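Local coordinates for peptidase M16 domain protein (Alicyclobacillus acidocaldarius subsp. acidocaldarius DSM 446, PDB 4XEA) that probably cleaves peptides as a metal-dependent peptidase of the M16 family and binds a nickel ion, at residues Arg44-Asp49 against Asp186-Pro191; Leu278-Phe283 against Glu350-Lys355; Ser287-Ser292 against Gln333-Arg338. All coordinates share one frame; numbering follows the deposited sequence.

Contact 1: Arg44-Asp49 against Asp186-Pro191; sequences RAFRTD and DTFYHP
Phe46 sets its CG between the backbone N and the carbonyl carbon (chi1 56°), and Phe188 has its CG anti to its carbonyl carbon, beside the backbone N (chi1 -71°); together these rotations bring an edge of one ring to a face of the other. The result is a T-shaped pair, with planes at 80° and centroids 5.0 Å apart. Phe188 CE1 stands 3.7 Å above the plane of the Phe46 ring, over its centre, while Phe188 CZ lies 3.9 Å from Phe46 CG, so two atoms of the Phe188 rim bear on the face. Beside the rings, two threonines meet tip to tip: Thr48 CG2 is 3.7 Å from Thr187 OG1, and Thr187 CG2 is 4.0 Å from Thr48 CB. This is van der Waals contact, hydroxyl against methyl; the hydroxyls bond elsewhere, that of Thr48 to Ala225 O and that of Thr187 to Leu183 O one helical turn back. The contact thus buries apolar surface without leaving either hydroxyl wanting a partner. Strand 45-48, the middle strand of a small antiparallel sheet between 51-54 and 227-229, is thereby laid against the end of helix 178-188, where Phe46 also touches Leu183 and Cys184 and Phe188 stacks with Tyr39.

Contact 2: Leu278-Phe283 against Glu350-Lys355; sequences LLDALF and ERARKK
Asp280 reaches across to helix 350-355 and shows how a short acidic side chain can serve two neighbours at once. From CB, which heads toward the partner helix, the chain runs to CG anti to the backbone N (chi1 178°), and CG comes within 3.7 Å of Lys355 CD. There it divides. OD1 takes a short hydrogen bond of 2.6 Å from Lys355 NZ on its syn lone pair, the charged core of a salt bridge; OD2 instead rests against the helix itself, 3.3 Å from Ala352 CB. The lysine comes to OD1 along an aliphatic chain that bends at chi3, and Thr286 OG1 gives its NZ a second partner. Both helices belong to the second half of the M16 fold, in which helices pack on a mixed sheet: Leu279 and Phe283, on the far side of helix 265-283, lie against strands 304-309 and 314-321, and helix 346-363 forms an outer layer. The short axes run 127° apart in direction and approach to 8.4 Å. Small residues permit this closeness, since Ala281 CB and Ala352 CB touch at 3.8 Å. Within the outer helix, Arg353 grips Glu350 side-on, its NE donating to OE1 of Glu350 at 2.9 Å and its NH2 to OE2, while its NH1 reaches the backbone oxygens of Leu394 and Met397.

Contact 3: Ser287-Ser292 against Gln333-Arg338; sequences SAFYQS and QSHLAR
Phe289 and His335 carry this contact between them, and two kinds of interaction join them. The first is aromatic stacking. The two rings form an offset stack with planes only 9° apart and centroids 3.9 Å from each other; Phe289 CG sits over the centre of the imidazole, whereas His335 CD2 lies toward the rim of the phenyl face, 3.5 Å from Phe289 CD2. Each side chain leaves its helix with CG anti to the backbone N (chi1 178° for Phe289, -177° for His335), which extends both rings into the space between the helices.

The second is CH-pi packing, and it is reciprocal. Phe289 CB lies over the face of the His335 ring, 3.9 Å from its centroid, and His335 CB lies over the phenyl face in the same manner, with Phe289 CE1 as its nearest atom at 3.6 Å. Each ring thus covers the partner's ring and the root of the partner's side chain. With Phe289 cut back to an alanine, the imidazole is likely to lose the ring lying over that face, and a gap would open between the helices.

Around the stack lie hydrogen bonds that join neither ring to the other. His335 NE2 bonds to Leu282 O near the end of helix 265-283, which helps fix the rotation of the imidazole. Ser287, the N-cap of helix 288-295, accepts from Tyr290 N at 3.0 Å through its OG, so the turn that presents Phe289 is itself secured. Farther along, Ser292 OG bonds to Arg331 of the other helix.

Because a carbonyl oxygen can only accept, NE2 of His335 most likely carries a proton; the imidazole would then serve both as a flat stacking surface and, through NE2, as a donor.

Contact 1 stands apart: it lies in the first half of the chain, on the other side of the chain's centre from the rest, its centre about 40 and 45 Å from those of contacts 2 and 3. It joins a strand to a helix end, and all its touching residues are buried, in keeping with its apolar chemistry. Contacts 2 and 3 join different helix pairs, are only partly buried and have centres about 13 Å apart. They meet where Leu282 O of contact 2 probably accepts from His335 NE2 of contact 3. Charge pairing marks contact 2, whereas aromatic stacking recurs in contacts 1 and 3, T-shaped in one, offset in the other.

Contact 1: Arg44-Asp49 against Asp186-Pro191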
loop_
_atom_site.group_PDB
_atom_site.type_symbol
_atom_site.label_atom_id
_atom_site.label_comp_id
_atom_site.label_asym_id
_atom_site.label_seq_id
_atom_site.Cartn_x
_atom_site.Cartn_y
_atom_site.Cartn_z
ATOM N N ARG A 44 -18.080 -17.286 -18.006
ATOM C CA ARG A 44 -18.584 -16.987 -19.338
ATOM C C ARG A 44 -19.824 -17.831 -19.684
ATOM O O ARG A 44 -20.727 -17.358 -20.356
ATOM C CB ARG A 44 -17.478 -17.279 -20.362
ATOM C CG ARG A 44 -17.855 -17.062 -21.802
ATOM C CD ARG A 44 -16.774 -17.605 -22.751
ATOM N NE ARG A 44 -15.584 -16.769 -22.745
ATOM C CZ ARG A 44 -14.386 -17.151 -23.194
ATOM N NH1 ARG A 44 -14.177 -18.404 -23.624
ATOM N NH2 ARG A 44 -13.374 -16.281 -23.166
ATOM N N ALA A 45 -19.829 -19.094 -19.280
ATOM C CA ALA A 45 -20.918 -19.988 -19.650
ATOM C C ALA A 45 -21.473 -20.683 -18.415
ATOM O O ALA A 45 -20.739 -20.976 -17.440
ATOM C CB ALA A 45 -20.432 -21.039 -20.685
ATOM N N PHE A 46 -22.761 -20.976 -18.477
ATOM C CA PHE A 46 -23.456 -21.540 -17.346
ATOM C C PHE A 46 -24.833 -22.020 -17.800
ATOM O O PHE A 46 -25.337 -21.623 -18.853
ATOM C CB PHE A 46 -23.602 -20.542 -16.191
ATOM C CG PHE A 46 -24.277 -19.251 -16.573
ATOM C CD1 PHE A 46 -23.543 -18.201 -17.116
ATOM C CD2 PHE A 46 -25.667 -19.091 -16.418
ATOM C CE1 PHE A 46 -24.177 -17.021 -17.490
ATOM C CE2 PHE A 46 -26.298 -17.917 -16.756
ATOM C CZ PHE A 46 -25.546 -16.864 -17.302
ATOM N N ARG A 47 -25.409 -22.892 -16.985
ATOM C CA ARG A 47 -26.770 -23.362 -17.164
ATOM C C ARG A 47 -27.566 -22.947 -15.950
ATOM O O ARG A 47 -27.090 -23.074 -14.802
ATOM C CB ARG A 47 -26.816 -24.883 -17.257
ATOM C CG ARG A 47 -28.240 -25.457 -17.468
ATOM C CD ARG A 47 -28.303 -26.909 -16.913
ATOM N NE ARG A 47 -29.556 -27.573 -17.212
ATOM C CZ ARG A 47 -29.866 -28.059 -18.412
ATOM N NH1 ARG A 47 -28.995 -27.967 -19.423
ATOM N NH2 ARG A 47 -31.041 -28.648 -18.589
ATOM N N THR A 48 -28.770 -22.430 -16.186
ATOM C CA THR A 48 -29.662 -22.034 -15.107
ATOM C C THR A 48 -31.088 -22.071 -15.662
ATOM O O THR A 48 -31.297 -21.911 -16.866
ATOM C CB THR A 48 -29.326 -20.642 -14.550
ATOM O OG1 THR A 48 -29.976 -20.460 -13.289
ATOM C CG2 THR A 48 -29.772 -19.535 -15.501
ATOM N N ASP A 49 -32.027 -22.417 -14.781
ATOM C CA ASP A 49 -33.440 -22.550 -15.131
ATOM C C ASP A 49 -33.588 -23.327 -16.421
ATOM O O ASP A 49 -34.397 -22.999 -17.272
ATOM C CB ASP A 49 -34.134 -21.184 -15.200
ATOM C CG ASP A 49 -35.672 -21.312 -15.297
ATOM O OD1 ASP A 49 -36.291 -21.922 -14.394
ATOM O OD2 ASP A 49 -36.262 -20.843 -16.294
ATOM N N ASP A 186 -29.730 -11.472 -12.313
ATOM C CA ASP A 186 -30.759 -12.268 -11.649
ATOM C C ASP A 186 -30.192 -13.630 -11.238
ATOM O O ASP A 186 -30.523 -14.130 -10.171
ATOM C CB ASP A 186 -32.049 -12.426 -12.504
ATOM C CG ASP A 186 -32.924 -11.170 -12.523
ATOM O OD1 ASP A 186 -32.768 -10.211 -11.691
ATOM O OD2 ASP A 186 -33.828 -11.151 -13.399
ATOM N N THR A 187 -29.299 -14.198 -12.042
ATOM C CA THR A 187 -28.760 -15.523 -11.767
ATOM C C THR A 187 -27.749 -15.508 -10.618
ATOM O O THR A 187 -27.781 -16.399 -9.762
ATOM C CB THR A 187 -28.092 -16.106 -13.008
ATOM O OG1 THR A 187 -29.051 -16.186 -14.069
ATOM C CG2 THR A 187 -27.489 -17.513 -12.751
ATOM N N PHE A 188 -26.856 -14.517 -10.609
ATOM C CA PHE A 188 -25.677 -14.556 -9.746
ATOM C C PHE A 188 -25.745 -13.668 -8.540
ATOM O O PHE A 188 -24.969 -13.845 -7.624
ATOM C CB PHE A 188 -24.411 -14.227 -10.554
ATOM C CG PHE A 188 -24.017 -15.311 -11.519
ATOM C CD1 PHE A 188 -24.283 -15.180 -12.870
ATOM C CD2 PHE A 188 -23.396 -16.471 -11.073
ATOM C CE1 PHE A 188 -23.937 -16.184 -13.784
ATOM C CE2 PHE A 188 -23.007 -17.469 -11.969
ATOM C CZ PHE A 188 -23.270 -17.330 -13.333
ATOM N N TYR A 189 -26.674 -12.718 -8.523
ATOM C CA TYR A 189 -26.776 -11.791 -7.404
ATOM C C TYR A 189 -27.869 -12.170 -6.429
ATOM O O TYR A 189 -28.246 -11.375 -5.594
ATOM C CB TYR A 189 -26.953 -10.372 -7.911
ATOM C CG TYR A 189 -25.643 -9.709 -8.245
ATOM C CD1 TYR A 189 -24.939 -10.060 -9.398
ATOM C CD2 TYR A 189 -25.100 -8.725 -7.405
ATOM C CE1 TYR A 189 -23.718 -9.464 -9.720
ATOM C CE2 TYR A 189 -23.894 -8.109 -7.727
ATOM C CZ TYR A 189 -23.192 -8.505 -8.880
ATOM O OH TYR A 189 -22.012 -7.895 -9.233
ATOM N N HIS A 190 -28.359 -13.403 -6.524
ATOM C CA HIS A 190 -29.262 -13.915 -5.538
ATOM C C HIS A 190 -28.519 -14.101 -4.215
ATOM O O HIS A 190 -27.361 -14.483 -4.218
ATOM C CB HIS A 190 -29.872 -15.267 -5.987
ATOM C CG HIS A 190 -31.009 -15.699 -5.125
ATOM N ND1 HIS A 190 -30.826 -16.366 -3.933
ATOM C CD2 HIS A 190 -32.345 -15.542 -5.270
ATOM C CE1 HIS A 190 -32.005 -16.610 -3.385
ATOM N NE2 HIS A 190 -32.945 -16.119 -4.174
ATOM N N PRO A 191 -29.187 -13.862 -3.086
ATOM C CA PRO A 191 -28.446 -13.936 -1.821
ATOM C C PRO A 191 -27.806 -15.294 -1.499
ATOM O O PRO A 191 -26.798 -15.336 -0.771
ATOM C CB PRO A 191 -29.502 -13.560 -0.761
ATOM C CG PRO A 191 -30.830 -13.458 -1.507
ATOM C CD PRO A 191 -30.496 -13.194 -2.926
#

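Contact 2: Leu278-Phe283 against Glu350-Lys355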
loop_
_atom_site.group_PDB
_atom_site.type_symbol
_atom_site.label_atom_id
_atom_site.label_comp_id
_atom_site.label_asym_id
_atom_site.label_seq_id
_atom_site.Cartn_x
_atom_site.Cartn_y
_atom_site.Cartn_z
ATOM N N LEU A 278 6.460 -22.176 -0.212
ATOM C CA LEU A 278 7.429 -22.631 -1.219
ATOM C C LEU A 278 8.041 -21.513 -2.054
ATOM O O LEU A 278 9.253 -21.480 -2.257
ATOM C CB LEU A 278 6.787 -23.689 -2.122
ATOM C CG LEU A 278 7.670 -24.484 -3.070
ATOM C CD1 LEU A 278 8.843 -25.119 -2.355
ATOM C CD2 LEU A 278 6.842 -25.545 -3.805
ATOM N N LEU A 279 7.201 -20.612 -2.538
ATOM C CA LEU A 279 7.661 -19.470 -3.339
ATOM C C LEU A 279 8.543 -18.511 -2.538
ATOM O O LEU A 279 9.504 -17.959 -3.073
ATOM C CB LEU A 279 6.474 -18.742 -3.959
ATOM C CG LEU A 279 5.732 -19.546 -5.017
ATOM C CD1 LEU A 279 4.508 -18.740 -5.564
ATOM C CD2 LEU A 279 6.653 -19.992 -6.171
ATOM N N ASP A 280 8.244 -18.339 -1.254
ATOM C CA ASP A 280 9.108 -17.539 -0.395
ATOM C C ASP A 280 10.480 -18.198 -0.237
ATOM O O ASP A 280 11.512 -17.501 -0.314
ATOM C CB ASP A 280 8.496 -17.269 0.988
ATOM C CG ASP A 280 9.433 -16.488 1.881
ATOM O OD1 ASP A 280 9.741 -15.299 1.604
ATOM O OD2 ASP A 280 9.916 -17.081 2.849
ATOM N N ALA A 281 10.482 -19.527 -0.048
ATOM C CA ALA A 281 11.731 -20.288 0.120
ATOM C C ALA A 281 12.562 -20.264 -1.159
ATOM O O ALA A 281 13.783 -20.184 -1.099
ATOM C CB ALA A 281 11.422 -21.766 0.538
ATOM N N LEU A 282 11.902 -20.370 -2.307
ATOM C CA LEU A 282 12.595 -20.410 -3.597
ATOM C C LEU A 282 13.064 -19.027 -4.048
ATOM O O LEU A 282 14.161 -18.884 -4.582
ATOM C CB LEU A 282 11.688 -21.009 -4.687
ATOM C CG LEU A 282 11.454 -22.531 -4.580
ATOM C CD1 LEU A 282 10.306 -23.023 -5.459
ATOM C CD2 LEU A 282 12.704 -23.335 -4.903
ATOM N N PHE A 283 12.202 -18.019 -3.869
ATOM C CA PHE A 283 12.364 -16.750 -4.561
ATOM C C PHE A 283 12.261 -15.502 -3.647
ATOM O O PHE A 283 12.424 -14.378 -4.121
ATOM C CB PHE A 283 11.243 -16.654 -5.601
ATOM C CG PHE A 283 11.258 -17.724 -6.657
ATOM C CD1 PHE A 283 12.320 -17.824 -7.550
ATOM C CD2 PHE A 283 10.153 -18.575 -6.836
ATOM C CE1 PHE A 283 12.310 -18.793 -8.553
ATOM C CE2 PHE A 283 10.139 -19.515 -7.852
ATOM C CZ PHE A 283 11.215 -19.621 -8.704
ATOM N N GLU A 350 12.035 -24.145 6.583
ATOM C CA GLU A 350 11.594 -23.754 7.931
ATOM C C GLU A 350 11.634 -22.216 8.130
ATOM O O GLU A 350 10.795 -21.660 8.835
ATOM C CB GLU A 350 12.402 -24.477 9.044
ATOM C CG GLU A 350 12.153 -26.013 9.165
ATOM C CD GLU A 350 10.685 -26.396 9.412
ATOM O OE1 GLU A 350 9.893 -25.533 9.847
ATOM O OE2 GLU A 350 10.312 -27.570 9.185
ATOM N N ARG A 351 12.602 -21.531 7.531
ATOM C CA ARG A 351 12.636 -20.071 7.652
ATOM C C ARG A 351 11.427 -19.477 6.947
ATOM O O ARG A 351 10.854 -18.498 7.406
ATOM C CB ARG A 351 13.941 -19.445 7.123
ATOM C CG ARG A 351 15.136 -19.585 8.068
ATOM C CD ARG A 351 16.339 -18.718 7.632
ATOM N NE ARG A 351 16.762 -19.038 6.260
ATOM C CZ ARG A 351 17.640 -19.992 5.924
ATOM N NH1 ARG A 351 17.935 -20.191 4.645
ATOM N NH2 ARG A 351 18.211 -20.766 6.843
ATOM N N ALA A 352 11.027 -20.093 5.841
ATOM C CA ALA A 352 9.927 -19.604 5.063
ATOM C C ALA A 352 8.601 -19.813 5.801
ATOM O O ALA A 352 7.762 -18.885 5.862
ATOM C CB ALA A 352 9.887 -20.297 3.693
ATOM N N ARG A 353 8.383 -21.028 6.291
ATOM C CA ARG A 353 7.201 -21.324 7.099
ATOM C C ARG A 353 7.075 -20.311 8.267
ATOM O O ARG A 353 5.985 -19.793 8.518
ATOM C CB ARG A 353 7.276 -22.734 7.667
ATOM C CG ARG A 353 6.032 -23.164 8.416
ATOM C CD ARG A 353 6.361 -23.749 9.801
ATOM N NE ARG A 353 7.077 -25.012 9.699
ATOM C CZ ARG A 353 6.523 -26.153 9.293
ATOM N NH1 ARG A 353 5.229 -26.210 8.965
ATOM N NH2 ARG A 353 7.264 -27.257 9.224
ATOM N N LYS A 354 8.175 -20.019 8.941
ATOM C CA LYS A 354 8.150 -19.063 10.066
ATOM C C LYS A 354 7.881 -17.607 9.628
ATOM O O LYS A 354 7.163 -16.886 10.319
ATOM C CB LYS A 354 9.458 -19.105 10.842
ATOM C CG LYS A 354 9.415 -18.278 12.166
ATOM C CD LYS A 354 10.729 -17.675 12.519
ATOM C CE LYS A 354 11.397 -18.403 13.682
ATOM N NZ LYS A 354 11.415 -19.858 13.407
ATOM N N LYS A 355 8.440 -17.181 8.487
ATOM C CA LYS A 355 8.106 -15.863 7.922
ATOM C C LYS A 355 6.628 -15.779 7.593
ATOM O O LYS A 355 5.972 -14.802 7.932
ATOM C CB LYS A 355 8.944 -15.548 6.665
ATOM C CG LYS A 355 8.716 -14.128 6.064
ATOM C CD LYS A 355 9.276 -13.958 4.639
ATOM C CE LYS A 355 10.787 -13.896 4.567
ATOM N NZ LYS A 355 11.258 -13.789 3.115
#

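Contact 3: Ser287-Ser292 against Gln333-Arg338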
loop_
_atom_site.group_PDB
_atom_site.type_symbol
_atom_site.label_atom_id
_atom_site.label_comp_id
_atom_site.label_asym_id
_atom_site.label_seq_id
_atom_site.Cartn_x
_atom_site.Cartn_y
_atom_site.Cartn_z
ATOM N N SER A 287 15.856 -15.048 0.505
ATOM C CA SER A 287 16.496 -16.246 -0.048
ATOM C C SER A 287 17.865 -15.879 -0.593
ATOM O O SER A 287 18.041 -14.780 -1.145
ATOM C CB SER A 287 15.641 -16.860 -1.167
ATOM O OG SER A 287 15.626 -16.032 -2.311
ATOM N N ALA A 288 18.837 -16.785 -0.434
ATOM C CA ALA A 288 20.158 -16.595 -1.026
ATOM C C ALA A 288 20.073 -16.460 -2.556
ATOM O O ALA A 288 20.845 -15.708 -3.153
ATOM C CB ALA A 288 21.136 -17.732 -0.615
ATOM N N PHE A 289 19.131 -17.157 -3.185
ATOM C CA PHE A 289 18.946 -17.030 -4.640
ATOM C C PHE A 289 18.605 -15.587 -4.988
ATOM O O PHE A 289 19.292 -14.968 -5.799
ATOM C CB PHE A 289 17.861 -17.977 -5.156
ATOM C CG PHE A 289 17.596 -17.867 -6.655
ATOM C CD1 PHE A 289 18.580 -18.216 -7.585
ATOM C CD2 PHE A 289 16.372 -17.438 -7.129
ATOM C CE1 PHE A 289 18.350 -18.125 -8.956
ATOM C CE2 PHE A 289 16.114 -17.376 -8.509
ATOM C CZ PHE A 289 17.133 -17.716 -9.427
ATOM N N TYR A 290 17.561 -15.041 -4.363
ATOM C CA TYR A 290 17.193 -13.637 -4.607
ATOM C C TYR A 290 18.363 -12.651 -4.302
ATOM O O TYR A 290 18.606 -11.708 -5.053
ATOM C CB TYR A 290 15.972 -13.250 -3.788
ATOM C CG TYR A 290 15.712 -11.762 -3.786
ATOM C CD1 TYR A 290 14.968 -11.159 -4.801
ATOM C CD2 TYR A 290 16.216 -10.960 -2.775
ATOM C CE1 TYR A 290 14.741 -9.789 -4.801
ATOM C CE2 TYR A 290 15.988 -9.597 -2.761
ATOM C CZ TYR A 290 15.252 -9.014 -3.767
ATOM O OH TYR A 290 15.052 -7.656 -3.731
ATOM N N GLN A 291 19.073 -12.871 -3.199
ATOM C CA GLN A 291 20.171 -11.978 -2.812
ATOM C C GLN A 291 21.302 -12.044 -3.846
ATOM O O GLN A 291 21.940 -11.029 -4.157
ATOM C CB GLN A 291 20.680 -12.307 -1.400
ATOM C CG GLN A 291 19.628 -12.073 -0.285
ATOM C CD GLN A 291 19.611 -10.639 0.287
ATOM O OE1 GLN A 291 20.573 -9.876 0.154
ATOM N NE2 GLN A 291 18.505 -10.288 0.946
ATOM N N SER A 292 21.535 -13.237 -4.383
ATOM C CA SER A 292 22.550 -13.417 -5.420
ATOM C C SER A 292 22.133 -12.704 -6.723
ATOM O O SER A 292 22.963 -12.070 -7.382
ATOM C CB SER A 292 22.802 -14.914 -5.665
ATOM O OG SER A 292 23.501 -15.129 -6.886
ATOM N N GLN A 333 15.666 -21.157 -14.227
ATOM C CA GLN A 333 15.581 -22.546 -14.648
ATOM C C GLN A 333 16.680 -23.424 -14.026
ATOM O O GLN A 333 16.416 -24.567 -13.680
ATOM C CB GLN A 333 15.642 -22.646 -16.180
ATOM C CG GLN A 333 14.429 -21.982 -16.862
ATOM C CD GLN A 333 14.529 -21.959 -18.384
ATOM O OE1 GLN A 333 14.624 -23.005 -19.020
ATOM N NE2 GLN A 333 14.485 -20.757 -18.970
ATOM N N SER A 334 17.894 -22.895 -13.872
ATOM C CA SER A 334 18.980 -23.642 -13.217
ATOM C C SER A 334 18.712 -23.900 -11.759
ATOM O O SER A 334 18.896 -25.016 -11.285
ATOM C CB SER A 334 20.279 -22.864 -13.289
ATOM O OG SER A 334 20.834 -22.986 -14.563
ATOM N N HIS A 335 18.331 -22.829 -11.047
ATOM C CA HIS A 335 17.914 -22.905 -9.657
ATOM C C HIS A 335 16.886 -24.023 -9.489
ATOM O O HIS A 335 17.105 -24.947 -8.717
ATOM C CB HIS A 335 17.361 -21.533 -9.224
ATOM C CG HIS A 335 16.949 -21.443 -7.784
ATOM N ND1 HIS A 335 17.737 -21.885 -6.746
ATOM C CD2 HIS A 335 15.848 -20.891 -7.214
ATOM C CE1 HIS A 335 17.125 -21.642 -5.599
ATOM N NE2 HIS A 335 15.981 -21.032 -5.854
ATOM N N LEU A 336 15.795 -23.973 -10.264
ATOM C CA LEU A 336 14.744 -24.986 -10.170
ATOM C C LEU A 336 15.229 -26.376 -10.554
ATOM O O LEU A 336 14.798 -27.349 -9.951
ATOM C CB LEU A 336 13.503 -24.603 -11.001
ATOM C CG LEU A 336 12.788 -23.320 -10.531
ATOM C CD1 LEU A 336 11.598 -22.985 -11.448
ATOM C CD2 LEU A 336 12.321 -23.391 -9.085
ATOM N N ALA A 337 16.130 -26.472 -11.530
ATOM C CA ALA A 337 16.669 -27.780 -11.945
ATOM C C ALA A 337 17.462 -28.427 -10.812
ATOM O O ALA A 337 17.433 -29.646 -10.632
ATOM C CB ALA A 337 17.562 -27.653 -13.225
ATOM N N ARG A 338 18.170 -27.610 -10.039
ATOM C CA ARG A 338 18.927 -28.131 -8.890
ATOM C C ARG A 338 18.006 -28.575 -7.756
ATOM O O ARG A 338 18.221 -29.634 -7.169
ATOM C CB ARG A 338 19.958 -27.122 -8.390
ATOM C CG ARG A 338 21.293 -27.270 -9.107
ATOM C CD ARG A 338 22.225 -26.124 -8.790
ATOM N NE ARG A 338 21.659 -24.853 -9.245
ATOM C CZ ARG A 338 22.260 -23.672 -9.111
ATOM N NH1 ARG A 338 21.647 -22.572 -9.561
ATOM N NH2 ARG A 338 23.466 -23.593 -8.529
#